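Local coordinates for protein OBCA, Oxalate Biosynthetic Component A (Burkholderia glumae, PDB 4NNB) that belongs to a TIM-barrel enzyme family and binds a magnesium ion and an oxaloacetate ion, at residues Ala309-Ala314 / Asp329-Gln334; Ile354-Thr359 / Val434-Ala439. All coordinates share one frame; numbering follows the deposited sequence.

Interaction 1 (Ala309-Ala314 / Asp329-Gln334); sequences ASLSPA and DFLDAQ. With OAA (oxaloacetate ion), chain C.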
ATOM      1  N   ALA A 309       7.080  -9.300  14.559  1.00 23.40           N
ATOM      2  CA  ALA A 309       7.499  -7.973  14.125  1.00 23.42           C
ATOM      3  C   ALA A 309       8.503  -8.108  12.998  1.00 24.27           C
ATOM      4  O   ALA A 309       9.251  -9.084  12.925  1.00 23.25           O
ATOM      5  CB  ALA A 309       8.082  -7.168  15.269  1.00 18.14           C
ATOM      6  N   SER A 310       8.542  -7.116  12.124  1.00 21.56           N
ATOM      7  CA  SER A 310       9.394  -7.237  10.955  1.00 21.31           C
ATOM      8  C   SER A 310      10.886  -7.054  11.302  1.00 24.48           C
ATOM      9  O   SER A 310      11.244  -6.343  12.245  1.00 23.11           O
ATOM     10  CB  SER A 310       8.940  -6.271   9.860  1.00 22.60           C
ATOM     11  OG  SER A 310       9.189  -4.930  10.227  1.00 28.59           O
ATOM     12  N   LEU A 311      11.743  -7.734  10.546  1.00 21.83           N
ATOM     13  CA  LEU A 311      13.192  -7.667  10.741  1.00 22.35           C
ATOM     14  C   LEU A 311      13.865  -7.858   9.379  1.00 26.66           C
ATOM     15  O   LEU A 311      13.588  -8.834   8.673  1.00 23.81           O
ATOM     16  CB  LEU A 311      13.643  -8.750  11.736  1.00 20.91           C
ATOM     17  CG  LEU A 311      15.086  -8.675  12.242  1.00 26.68           C
ATOM     18  CD1 LEU A 311      15.191  -9.240  13.665  1.00 28.75           C
ATOM     19  CD2 LEU A 311      16.049  -9.409  11.305  1.00 25.67           C
ATOM     20  N   SER A 312      14.726  -6.919   9.003  1.00 22.98           N
ATOM     21  CA  SER A 312      15.439  -6.988   7.730  1.00 25.03           C
ATOM     22  C   SER A 312      16.946  -6.989   7.996  1.00 24.84           C
ATOM     23  O   SER A 312      17.496  -5.977   8.391  1.00 23.39           O
ATOM     24  CB  SER A 312      15.079  -5.786   6.849  1.00 25.86           C
ATOM     25  OG  SER A 312      13.706  -5.778   6.489  1.00 28.33           O
ATOM     26  N   PRO A 313      17.618  -8.127   7.772  1.00 23.15           N
ATOM     27  CA  PRO A 313      19.009  -8.232   8.232  1.00 25.14           C
ATOM     28  C   PRO A 313      20.071  -7.785   7.210  1.00 26.59           C
ATOM     29  O   PRO A 313      21.114  -8.438   7.078  1.00 23.26           O
ATOM     30  CB  PRO A 313      19.154  -9.727   8.558  1.00 27.09           C
ATOM     31  CG  PRO A 313      18.194 -10.407   7.603  1.00 26.11           C
ATOM     32  CD  PRO A 313      17.049  -9.433   7.382  1.00 22.60           C
ATOM     33  N   ALA A 314      19.784  -6.689   6.508  1.00 22.61           N
ATOM     34  CA  ALA A 314      20.742  -5.975   5.675  1.00 26.19           C
ATOM     35  C   ALA A 314      20.122  -4.624   5.406  1.00 25.88           C
ATOM     36  O   ALA A 314      18.914  -4.440   5.624  1.00 24.37           O
ATOM     37  CB  ALA A 314      20.991  -6.704   4.343  1.00 19.46           C
ATOM     38  N   ASP A 329      25.311  -4.094  14.536  1.00 25.34           N
ATOM     39  CA  ASP A 329      25.141  -3.802  15.967  1.00 29.99           C
ATOM     40  C   ASP A 329      23.670  -3.592  16.339  1.00 27.09           C
ATOM     41  O   ASP A 329      23.177  -4.121  17.348  1.00 25.60           O
ATOM     42  CB  ASP A 329      26.016  -2.622  16.439  1.00 23.68           C
ATOM     43  CG  ASP A 329      25.721  -1.322  15.710  1.00 31.31           C
ATOM     44  OD1 ASP A 329      25.196  -1.343  14.575  1.00 30.08           O
ATOM     45  OD2 ASP A 329      26.042  -0.257  16.264  1.00 32.76           O
ATOM     46  N   PHE A 330      22.969  -2.832  15.509  1.00 29.22           N
ATOM     47  CA  PHE A 330      21.526  -2.693  15.658  1.00 23.10           C
ATOM     48  C   PHE A 330      20.821  -4.054  15.653  1.00 24.42           C
ATOM     49  O   PHE A 330      19.979  -4.335  16.513  1.00 23.82           O
ATOM     50  CB  PHE A 330      20.976  -1.832  14.535  1.00 24.15           C
ATOM     51  CG  PHE A 330      19.481  -1.877  14.424  1.00 25.03           C
ATOM     52  CD1 PHE A 330      18.685  -1.343  15.426  1.00 23.49           C
ATOM     53  CD2 PHE A 330      18.871  -2.459  13.320  1.00 24.91           C
ATOM     54  CE1 PHE A 330      17.298  -1.372  15.327  1.00 29.02           C
ATOM     55  CE2 PHE A 330      17.482  -2.491  13.213  1.00 26.04           C
ATOM     56  CZ  PHE A 330      16.700  -1.943  14.214  1.00 24.10           C
ATOM     57  N   LEU A 331      21.166  -4.902  14.690  1.00 23.39           N
ATOM     58  CA  LEU A 331      20.515  -6.207  14.576  1.00 25.65           C
ATOM     59  C   LEU A 331      20.789  -7.114  15.773  1.00 25.44           C
ATOM     60  O   LEU A 331      19.903  -7.860  16.215  1.00 23.52           O
ATOM     61  CB  LEU A 331      20.882  -6.892  13.256  1.00 26.13           C
ATOM     62  CG  LEU A 331      20.240  -6.214  12.042  1.00 24.57           C
ATOM     63  CD1 LEU A 331      20.929  -6.629  10.736  1.00 25.78           C
ATOM     64  CD2 LEU A 331      18.744  -6.533  11.996  1.00 27.64           C
ATOM     65  N   ASP A 332      22.001  -7.042  16.314  1.00 25.08           N
ATOM     66  CA  ASP A 332      22.324  -7.790  17.536  1.00 23.43           C
ATOM     67  C   ASP A 332      21.362  -7.409  18.661  1.00 23.22           C
ATOM     68  O   ASP A 332      20.847  -8.279  19.382  1.00 23.94           O
ATOM     69  CB  ASP A 332      23.776  -7.546  17.964  1.00 26.12           C
ATOM     70  CG  ASP A 332      24.151  -8.309  19.232  1.00 29.00           C
ATOM     71  OD1 ASP A 332      24.125  -9.555  19.210  1.00 26.81           O
ATOM     72  OD2 ASP A 332      24.477  -7.666  20.254  1.00 29.53           O
ATOM     73  N   ALA A 333      21.119  -6.108  18.793  1.00 22.56           N
ATOM     74  CA  ALA A 333      20.195  -5.577  19.791  1.00 26.69           C
ATOM     75  C   ALA A 333      18.737  -6.003  19.519  1.00 27.20           C
ATOM     76  O   ALA A 333      18.019  -6.393  20.449  1.00 26.38           O
ATOM     77  CB  ALA A 333      20.310  -4.051  19.855  1.00 26.41           C
ATOM     78  N   GLN A 334      18.296  -5.899  18.263  1.00 25.44           N
ATOM     79  CA  GLN A 334      16.957  -6.378  17.884  1.00 26.09           C
ATOM     80  C   GLN A 334      16.742  -7.830  18.278  1.00 25.38           C
ATOM     81  O   GLN A 334      15.789  -8.148  18.998  1.00 26.43           O
ATOM     82  CB  GLN A 334      16.706  -6.228  16.370  1.00 22.68           C
ATOM     83  CG  GLN A 334      16.586  -4.791  15.892  1.00 27.29           C
ATOM     84  CD  GLN A 334      15.417  -4.016  16.522  1.00 30.02           C
ATOM     85  OE1 GLN A 334      15.552  -3.440  17.603  1.00 27.63           O
ATOM     86  NE2 GLN A 334      14.276  -3.972  15.822  1.00 22.87           N
TER
HETATM   87  O1  OAA C 602       9.569  -3.942   7.952  1.00 34.84           O
HETATM   88  O2  OAA C 602       7.457  -3.253   7.488  1.00 27.38           O
HETATM   89  O4  OAA C 602       8.436  -0.588   3.084  1.00 33.56           O
HETATM   90  O5  OAA C 602      10.184  -0.416   4.568  1.00 36.32           O
HETATM   91  O3  OAA C 602       7.031  -1.746   5.274  1.00 31.31           O
HETATM   92  C1  OAA C 602       8.715  -3.352   7.154  1.00 29.88           C
HETATM   93  C2  OAA C 602       9.224  -2.795   5.842  1.00 29.72           C
HETATM   94  C3  OAA C 602       8.323  -1.799   5.148  1.00 28.77           C
HETATM   95  C4  OAA C 602       9.013  -0.875   4.224  1.00 25.58           C
HETATM   96  O   HOH W   1      14.016  -5.182  13.376  1.00 26.42           O

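Interaction 2 (Ile354-Thr359 / Val434-Ala439); sequences IVDNAT and VERLRA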
ATOM      1  N   ILE A 354      19.847  -9.991   2.009  1.00 23.76           N
ATOM      2  CA  ILE A 354      19.086 -10.530   3.143  1.00 23.74           C
ATOM      3  C   ILE A 354      19.059 -12.057   3.144  1.00 23.22           C
ATOM      4  O   ILE A 354      19.230 -12.685   4.200  1.00 23.01           O
ATOM      5  CB  ILE A 354      17.677  -9.902   3.246  1.00 24.09           C
ATOM      6  CG1 ILE A 354      17.804  -8.513   3.881  1.00 25.65           C
ATOM      7  CG2 ILE A 354      16.730 -10.786   4.058  1.00 23.24           C
ATOM      8  CD1 ILE A 354      16.610  -7.578   3.657  1.00 22.15           C
ATOM      9  N   VAL A 355      18.871 -12.661   1.974  1.00 24.84           N
ATOM     10  CA  VAL A 355      18.920 -14.123   1.876  1.00 25.48           C
ATOM     11  C   VAL A 355      20.286 -14.674   2.329  1.00 25.49           C
ATOM     12  O   VAL A 355      20.353 -15.602   3.147  1.00 24.73           O
ATOM     13  CB  VAL A 355      18.615 -14.624   0.448  1.00 27.25           C
ATOM     14  CG1 VAL A 355      18.600 -16.163   0.425  1.00 26.43           C
ATOM     15  CG2 VAL A 355      17.269 -14.071  -0.042  1.00 26.30           C
ATOM     16  N   ASP A 356      21.360 -14.091   1.802  1.00 22.74           N
ATOM     17  CA  ASP A 356      22.714 -14.483   2.190  1.00 27.95           C
ATOM     18  C   ASP A 356      22.923 -14.375   3.693  1.00 25.43           C
ATOM     19  O   ASP A 356      23.440 -15.289   4.329  1.00 24.24           O
ATOM     20  CB  ASP A 356      23.737 -13.591   1.501  1.00 26.26           C
ATOM     21  CG  ASP A 356      23.772 -13.787   0.006  1.00 31.05           C
ATOM     22  OD1 ASP A 356      23.266 -14.818  -0.483  1.00 30.70           O
ATOM     23  OD2 ASP A 356      24.317 -12.900  -0.680  1.00 31.60           O
ATOM     24  N   ASN A 357      22.506 -13.255   4.266  1.00 24.71           N
ATOM     25  CA  ASN A 357      22.734 -13.016   5.694  1.00 24.98           C
ATOM     26  C   ASN A 357      21.885 -13.894   6.614  1.00 25.83           C
ATOM     27  O   ASN A 357      22.381 -14.429   7.611  1.00 24.28           O
ATOM     28  CB  ASN A 357      22.543 -11.533   6.015  1.00 24.83           C
ATOM     29  CG  ASN A 357      23.583 -10.652   5.321  1.00 27.36           C
ATOM     30  OD1 ASN A 357      24.547 -11.158   4.740  1.00 24.98           O
ATOM     31  ND2 ASN A 357      23.402  -9.332   5.400  1.00 22.77           N
ATOM     32  N   ALA A 358      20.608 -14.046   6.273  1.00 22.01           N
ATOM     33  CA  ALA A 358      19.690 -14.819   7.103  1.00 22.03           C
ATOM     34  C   ALA A 358      20.135 -16.265   7.161  1.00 22.89           C
ATOM     35  O   ALA A 358      20.040 -16.907   8.206  1.00 23.47           O
ATOM     36  CB  ALA A 358      18.267 -14.727   6.578  1.00 22.40           C
ATOM     37  N   THR A 359      20.641 -16.774   6.041  1.00 22.38           N
ATOM     38  CA  THR A 359      21.003 -18.186   5.972  1.00 26.54           C
ATOM     39  C   THR A 359      22.431 -18.466   6.437  1.00 28.39           C
ATOM     40  O   THR A 359      22.833 -19.618   6.518  1.00 29.50           O
ATOM     41  CB  THR A 359      20.798 -18.774   4.559  1.00 27.68           C
ATOM     42  OG1 THR A 359      21.606 -18.066   3.611  1.00 28.31           O
ATOM     43  CG2 THR A 359      19.330 -18.680   4.150  1.00 24.49           C
ATOM     44  N   VAL A 434      13.574 -19.325  -2.590  1.00 26.68           N
ATOM     45  CA  VAL A 434      12.758 -20.166  -1.726  1.00 26.08           C
ATOM     46  C   VAL A 434      13.535 -21.410  -1.260  1.00 30.00           C
ATOM     47  O   VAL A 434      13.502 -21.765  -0.084  1.00 28.10           O
ATOM     48  CB  VAL A 434      11.440 -20.583  -2.420  1.00 28.36           C
ATOM     49  CG1 VAL A 434      10.702 -21.626  -1.603  1.00 30.42           C
ATOM     50  CG2 VAL A 434      10.547 -19.348  -2.654  1.00 28.43           C
ATOM     51  N   GLU A 435      14.235 -22.062  -2.182  1.00 31.39           N
ATOM     52  CA  GLU A 435      14.966 -23.287  -1.847  1.00 31.82           C
ATOM     53  C   GLU A 435      16.143 -23.030  -0.901  1.00 28.59           C
ATOM     54  O   GLU A 435      16.424 -23.851  -0.021  1.00 33.23           O
ATOM     55  CB  GLU A 435      15.443 -24.004  -3.114  1.00 34.41           C
ATOM     56  CG  GLU A 435      14.311 -24.544  -3.978  1.00 37.48           C
ATOM     57  CD  GLU A 435      13.349 -25.427  -3.191  1.00 46.10           C
ATOM     58  OE1 GLU A 435      13.815 -26.300  -2.418  1.00 44.39           O
ATOM     59  OE2 GLU A 435      12.123 -25.233  -3.338  1.00 49.90           O
ATOM     60  N   ARG A 436      16.825 -21.899  -1.068  1.00 30.97           N
ATOM     61  CA  ARG A 436      17.899 -21.547  -0.132  1.00 31.17           C
ATOM     62  C   ARG A 436      17.330 -21.387   1.264  1.00 30.01           C
ATOM     63  O   ARG A 436      17.904 -21.870   2.235  1.00 28.51           O
ATOM     64  CB  ARG A 436      18.617 -20.265  -0.551  1.00 35.67           C
ATOM     65  CG  ARG A 436      19.580 -20.428  -1.724  1.00 40.76           C
ATOM     66  CD  ARG A 436      20.355 -19.138  -1.954  1.00 40.13           C
ATOM     67  NE  ARG A 436      21.300 -18.871  -0.870  1.00 43.66           N
ATOM     68  CZ  ARG A 436      21.850 -17.683  -0.641  1.00 39.72           C
ATOM     69  NH1 ARG A 436      21.535 -16.649  -1.411  1.00 38.31           N
ATOM     70  NH2 ARG A 436      22.704 -17.527   0.360  1.00 39.35           N
ATOM     71  N   LEU A 437      16.180 -20.726   1.363  1.00 29.38           N
ATOM     72  CA  LEU A 437      15.552 -20.521   2.665  1.00 28.18           C
ATOM     73  C   LEU A 437      15.098 -21.853   3.273  1.00 30.54           C
ATOM     74  O   LEU A 437      15.306 -22.096   4.472  1.00 28.12           O
ATOM     75  CB  LEU A 437      14.395 -19.502   2.565  1.00 26.05           C
ATOM     76  CG  LEU A 437      14.758 -18.060   2.156  1.00 27.50           C
ATOM     77  CD1 LEU A 437      13.502 -17.194   1.951  1.00 25.03           C
ATOM     78  CD2 LEU A 437      15.681 -17.414   3.182  1.00 26.37           C
ATOM     79  N   ARG A 438      14.499 -22.721   2.454  1.00 29.40           N
ATOM     80  CA  ARG A 438      14.029 -24.025   2.942  1.00 32.80           C
ATOM     81  C   ARG A 438      15.186 -24.927   3.368  1.00 27.31           C
ATOM     82  O   ARG A 438      15.063 -25.683   4.321  1.00 30.94           O
ATOM     83  CB  ARG A 438      13.219 -24.765   1.873  1.00 32.99           C
ATOM     84  CG  ARG A 438      11.980 -24.056   1.391  1.00 35.18           C
ATOM     85  CD  ARG A 438      10.937 -23.983   2.455  1.00 33.62           C
ATOM     86  NE  ARG A 438       9.629 -23.721   1.865  1.00 33.59           N
ATOM     87  CZ  ARG A 438       8.548 -23.413   2.568  1.00 36.33           C
ATOM     88  NH1 ARG A 438       8.624 -23.310   3.891  1.00 27.60           N
ATOM     89  NH2 ARG A 438       7.396 -23.191   1.938  1.00 35.20           N
ATOM     90  N   ALA A 439      16.297 -24.849   2.645  1.00 33.48           N
ATOM     91  CA  ALA A 439      17.460 -25.671   2.962  1.00 33.35           C
ATOM     92  C   ALA A 439      18.050 -25.244   4.306  1.00 34.68           C
ATOM     93  O   ALA A 439      18.431 -26.087   5.123  1.00 31.93           O
ATOM     94  CB  ALA A 439      18.510 -25.584   1.840  1.00 33.48           C
TER
HETATM   95  O   HOH W   2      22.031 -20.242   1.336  1.00 46.37           O

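Interaction 1 (Ala309-Ala314 / Asp329-Gln334)
Leu331 carries the apolar part of this contact, and its two methyls have different partners. CD1 presses on the backbone of Pro313, 3.5 Å from CA, with the ring carbon CB a little farther off. CD2 faces the end of Leu311, 4.0 Å from CD2 of that residue, and also lies near Ser312 O. Leu311 CG stands anti to the backbone N (chi1 -170°); beyond it, CD2 meets Leu331 while CD1 packs on Gln334 CB. No direct hydrogen bond joins the segments. The polar link is a water that donates to Ser310 O (3.2 Å) and accepts from Gln334 NE2 (2.7 Å), while Gln334 OE1 takes a bond from Arg293. Within helix 328-341, Gln334 CG lies over one face of the Phe330 ring, 3.3 Å above its plane and toward the rim. Ligand contact falls to Ser310, whose OG donates to O1 of the oxaloacetate ion at 2.5 Å. The segments are the end of barrel strand 308-311 with the turn after it, and the following helix 328-341, a beta-alpha unit of the TIM barrel; strands 273-276 and 344-349 flank the strand, and Pro313 packs on Val347 of strand 344-349.

Interaction 2 (Ile354-Thr359 / Val434-Ala439)
The guanidinium of Arg436 has Val355 CG1 over one face, 3.5 Å above its plane and displaced toward the rim, closest to NH1. At the edge lie the Asp356 carboxylate and a water. Arg436 grips Asp356 end-on, NH1 (2.7 Å) and NH2 (2.9 Å) both donating to the one oxygen OD1 in a salt bridge. NH1 meets OD1 nearly in line with its C-O bond, whereas NH2 comes from the anti side; both bonds are clearly bent at the hydrogen, the one from NH2 more so. OD1 sits close to the guanidinium plane, yet carboxylate and guanidinium are turned 44° against each other. Arg436 NE donates to the edge water, which in turn donates to Thr359 OG1.

The helices run nearly parallel, 9° apart with axes 10.1 Å from each other. Such neighbours are expected on the outside of a TIM barrel: helix 352-359 follows strand 344-349, and helix 416-440, which comes after the adjacent parallel strand 373-378 by way of helix 401-413, leads into strand 444-449.

Thr359 divides its two branches. OG1, placed between the backbone N and carbonyl carbon (chi1 60°), turns back to donate to Val355 O at 2.8 Å; Thr359 N reaches the same oxygen from the opposite face of the carbonyl plane. CG2 meets Leu437 CD2 at 4.0 Å, the two side chains crossing at about a right angle. The same leucine methyl also packs on Val355 CG1 (4.2 Å). Beneath this apolar patch, Leu437 rests on Phe375 and Leu377 of strand 373-378, and Val355 on Val349 of strand 344-349.

The two contacts follow one another along the chain, their centres 16 Å apart. They meet directly through the turn after strand 308-311: Pro313 O is probably hydrogen-bonded to Asn357 ND2 (3.0 Å), and Pro313 CD packs on Ile354 CG2 at 3.6 Å. Helix 352-359 therefore has interaction 1 at one flank and helix 416-440 at another, so it sits between the strand-end contact and the helix-helix contact. Interaction 1 is the one that reaches the pocket, contributing Ser310; the side chain of Ser312 lies about 9 Å from the magnesium ion. Interaction 2 contains none of the ligand-pocket or metal-site residues.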